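Local coordinates for protein ethylbenzene dehydrogenase alpha-subunit (Aromatoleum aromaticum, PDB 2IVF) that forms the molybdenum-carrying subunit of a molybdopterin oxidoreductase, binding two pterin guanine dinucleotide cofactors and an iron-sulfur cluster, at residues D223-A228 with G477-A482. Residues are numbered along the deposited sequence; the frame is centred on the assembly and turned at random.
With MO (molybdenum atom), chain L; MGD (2-amino-5,6-dimercapto-7-methyl-3,7,8a,9-tetrahydro-8-oxa-1,3,9,10-tetraaza-anthracen-4-one guanosine dinucleotide), chain M.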
# COMPACT_ATOMS: atom_id res chain seq x y z
N ASP A 223 -12.81 -11.07 -7.81
CA ASP A 223 -12.04 -11.93 -6.91
C ASP A 223 -12.66 -13.30 -6.79
O ASP A 223 -13.54 -13.54 -5.97
CB ASP A 223 -11.98 -11.36 -5.52
CG ASP A 223 -11.19 -10.09 -5.47
OD1 ASP A 223 -10.39 -9.89 -6.39
OD2 ASP A 223 -11.39 -9.29 -4.53
N THR A 224 -12.19 -14.18 -7.63
CA THR A 224 -12.73 -15.51 -7.76
C THR A 224 -11.65 -16.40 -8.36
O THR A 224 -10.68 -15.90 -8.89
CB THR A 224 -13.89 -15.51 -8.71
OG1 THR A 224 -14.50 -16.79 -8.61
CG2 THR A 224 -13.37 -15.32 -10.10
N TYR A 225 -11.80 -17.70 -8.23
CA TYR A 225 -10.87 -18.63 -8.90
C TYR A 225 -11.71 -19.63 -9.62
O TYR A 225 -12.01 -20.73 -9.12
CB TYR A 225 -9.96 -19.28 -7.90
CG TYR A 225 -9.07 -18.31 -7.15
CD1 TYR A 225 -7.96 -17.73 -7.76
CD2 TYR A 225 -9.32 -18.01 -5.83
CE1 TYR A 225 -7.13 -16.88 -7.05
CE2 TYR A 225 -8.50 -17.16 -5.12
CZ TYR A 225 -7.43 -16.57 -5.73
OH TYR A 225 -6.62 -15.72 -4.99
N MET A 226 -12.15 -19.23 -10.79
CA MET A 226 -13.13 -20.05 -11.54
C MET A 226 -12.53 -21.35 -12.03
O MET A 226 -13.24 -22.34 -12.22
CB MET A 226 -13.74 -19.23 -12.66
CG MET A 226 -14.66 -18.13 -12.13
SD MET A 226 -16.14 -18.87 -11.42
CE MET A 226 -17.10 -19.24 -12.90
N GLY A 227 -11.21 -21.37 -12.20
CA GLY A 227 -10.50 -22.56 -12.60
C GLY A 227 -10.44 -23.57 -11.46
O GLY A 227 -10.53 -24.78 -11.66
N ALA A 228 -10.28 -23.07 -10.26
CA ALA A 228 -10.38 -23.91 -9.09
C ALA A 228 -11.82 -24.41 -8.99
O ALA A 228 -12.09 -25.60 -8.79
CB ALA A 228 -9.99 -23.10 -7.82
N GLY A 477 -0.95 -25.42 -1.44
CA GLY A 477 -1.94 -24.39 -1.45
C GLY A 477 -1.78 -23.51 -2.67
O GLY A 477 -0.76 -23.62 -3.44
N ALA A 478 -2.82 -22.72 -2.92
CA ALA A 478 -2.83 -21.87 -4.13
C ALA A 478 -3.22 -20.42 -3.89
O ALA A 478 -3.03 -19.63 -4.74
CB ALA A 478 -3.71 -22.50 -5.23
N PHE A 479 -3.84 -20.11 -2.75
CA PHE A 479 -4.41 -18.83 -2.46
C PHE A 479 -4.92 -18.85 -1.01
O PHE A 479 -4.76 -19.85 -0.31
CB PHE A 479 -5.49 -18.40 -3.47
CG PHE A 479 -6.41 -19.51 -3.94
CD1 PHE A 479 -7.35 -20.10 -3.10
CD2 PHE A 479 -6.37 -19.91 -5.27
CE1 PHE A 479 -8.20 -21.08 -3.58
CE2 PHE A 479 -7.22 -20.88 -5.75
CZ PHE A 479 -8.12 -21.48 -4.90
N ALA A 480 -5.54 -17.75 -0.57
CA ALA A 480 -6.04 -17.64 0.78
C ALA A 480 -7.50 -17.21 0.73
O ALA A 480 -7.82 -16.07 1.02
CB ALA A 480 -5.24 -16.65 1.55
N TRP A 481 -8.38 -18.15 0.42
CA TRP A 481 -9.77 -17.82 0.16
C TRP A 481 -10.71 -18.65 1.03
O TRP A 481 -11.86 -18.82 0.69
CB TRP A 481 -10.00 -18.09 -1.32
CG TRP A 481 -11.05 -17.30 -1.97
CD1 TRP A 481 -12.01 -17.76 -2.82
CD2 TRP A 481 -11.26 -15.89 -1.85
NE1 TRP A 481 -12.81 -16.73 -3.24
CE2 TRP A 481 -12.37 -15.57 -2.66
CE3 TRP A 481 -10.63 -14.87 -1.16
CZ2 TRP A 481 -12.85 -14.30 -2.76
CZ3 TRP A 481 -11.10 -13.59 -1.28
CH2 TRP A 481 -12.20 -13.32 -2.07
N ALA A 482 -10.19 -19.23 2.09
CA ALA A 482 -11.00 -19.87 3.12
C ALA A 482 -11.19 -18.84 4.24
O ALA A 482 -10.24 -18.27 4.73
CB ALA A 482 -10.30 -21.10 3.65
MO MO L . -10.50 -7.50 -4.12
PB MGD M . -2.97 -7.92 -8.06
O1B MGD M . -2.59 -6.70 -7.29
O2B MGD M . -3.99 -7.71 -9.12
O3B MGD M . -3.46 -9.15 -7.21
O3A MGD M . -3.80 -8.41 -4.80
PA MGD M . -3.16 -9.58 -5.67
O1A MGD M . -1.73 -9.59 -5.33
O2A MGD M . -3.92 -10.81 -5.49
O5' MGD M . -1.66 -8.54 -8.76
C5' MGD M . -0.83 -7.70 -9.56
C4' MGD M . 0.15 -8.55 -10.37
O4' MGD M . -0.56 -9.29 -11.36
C3' MGD M . 0.92 -7.52 -11.17
O3' MGD M . 2.08 -7.20 -10.43
C2' MGD M . 1.24 -8.27 -12.47
O2' MGD M . 2.66 -8.50 -12.56
C1' MGD M . 0.47 -9.60 -12.32
N9 MGD M . -0.16 -9.94 -13.62
C8 MGD M . -0.98 -9.19 -14.37
N7 MGD M . -1.38 -9.87 -15.46
C5 MGD M . -0.80 -11.09 -15.37
C6 MGD M . -0.76 -12.23 -16.15
O6 MGD M . -1.33 -12.37 -17.24
N1 MGD M . -0.01 -13.32 -15.67
C2 MGD M . 0.73 -13.32 -14.48
N2 MGD M . 1.45 -14.43 -14.11
N3 MGD M . 0.66 -12.21 -13.73
C4 MGD M . -0.05 -11.12 -14.17
C10 MGD M . -5.14 -8.10 -4.88
C11 MGD M . -5.69 -7.98 -3.48
O11 MGD M . -4.97 -7.03 -2.82
C12 MGD M . -7.20 -7.71 -3.41
S12 MGD M . -8.32 -8.38 -4.59
C13 MGD M . -7.70 -6.94 -2.39
S13 MGD M . -9.40 -6.66 -2.29
C14 MGD M . -6.78 -6.32 -1.39
N15 MGD M . -6.59 -4.90 -1.81
C16 MGD M . -5.41 -4.20 -1.51
C17 MGD M . -5.25 -2.86 -1.75
O17 MGD M . -6.16 -2.18 -2.29
N18 MGD M . -4.01 -2.27 -1.41
C19 MGD M . -2.99 -2.96 -0.84
N19 MGD M . -1.86 -2.30 -0.56
N20 MGD M . -3.18 -4.28 -0.65
C21 MGD M . -4.34 -4.88 -0.94
N22 MGD M . -4.50 -6.25 -0.72
C23 MGD M . -5.42 -7.05 -1.47
O HOH W 1 -15.03 -15.44 -4.77
O HOH W 2 -6.39 -15.30 -1.99
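Y225 lies nearly flat on F479, the two rings forming an offset stack with centroids 3.8 Å apart and planes only 8° from parallel. This is the dense part of the contact: Y225 CE2 sits 3.4 Å from F479 CG, and the side chains run past each other in opposite directions, which brings the Y225 hydroxyl against F479 CB. The small A228 closes in near the plane of the phenylalanine ring, its CB 3.8 Å from F479 CZ. W481, its CG anti to the backbone N (chi1 -153°), meets Y225 edge-to-face with planes at 90°, the CD2–CE2 edge of the tyrosine directed at the pyrrole face. Its CZ2 and CH2 pack against D223 CB, and CZ2 lies 3.4 Å from D223 O.

Packing is looser on the polar margins, where two waters bridge the segments. One, in the indole plane, accepts from W481 NE1 and donates to D223 O; the other donates to the Y225 hydroxyl and accepts from A480 N. Phenylalanine supplies an apolar face, tryptophan a broad face plus an N-H, and tyrosine a face plus a hydroxyl that also hydrogen-bonds I444 O. Aspartate offers two oxygens: OD2 of D223 binds molybdenum at 2.0 Å, alongside S12 and S13 of MGD, while OD1 forms a salt bridge with K450. Of the three rings, W481 alone touches this metal ligand, so the cluster adjoins the molybdenum site through its indole.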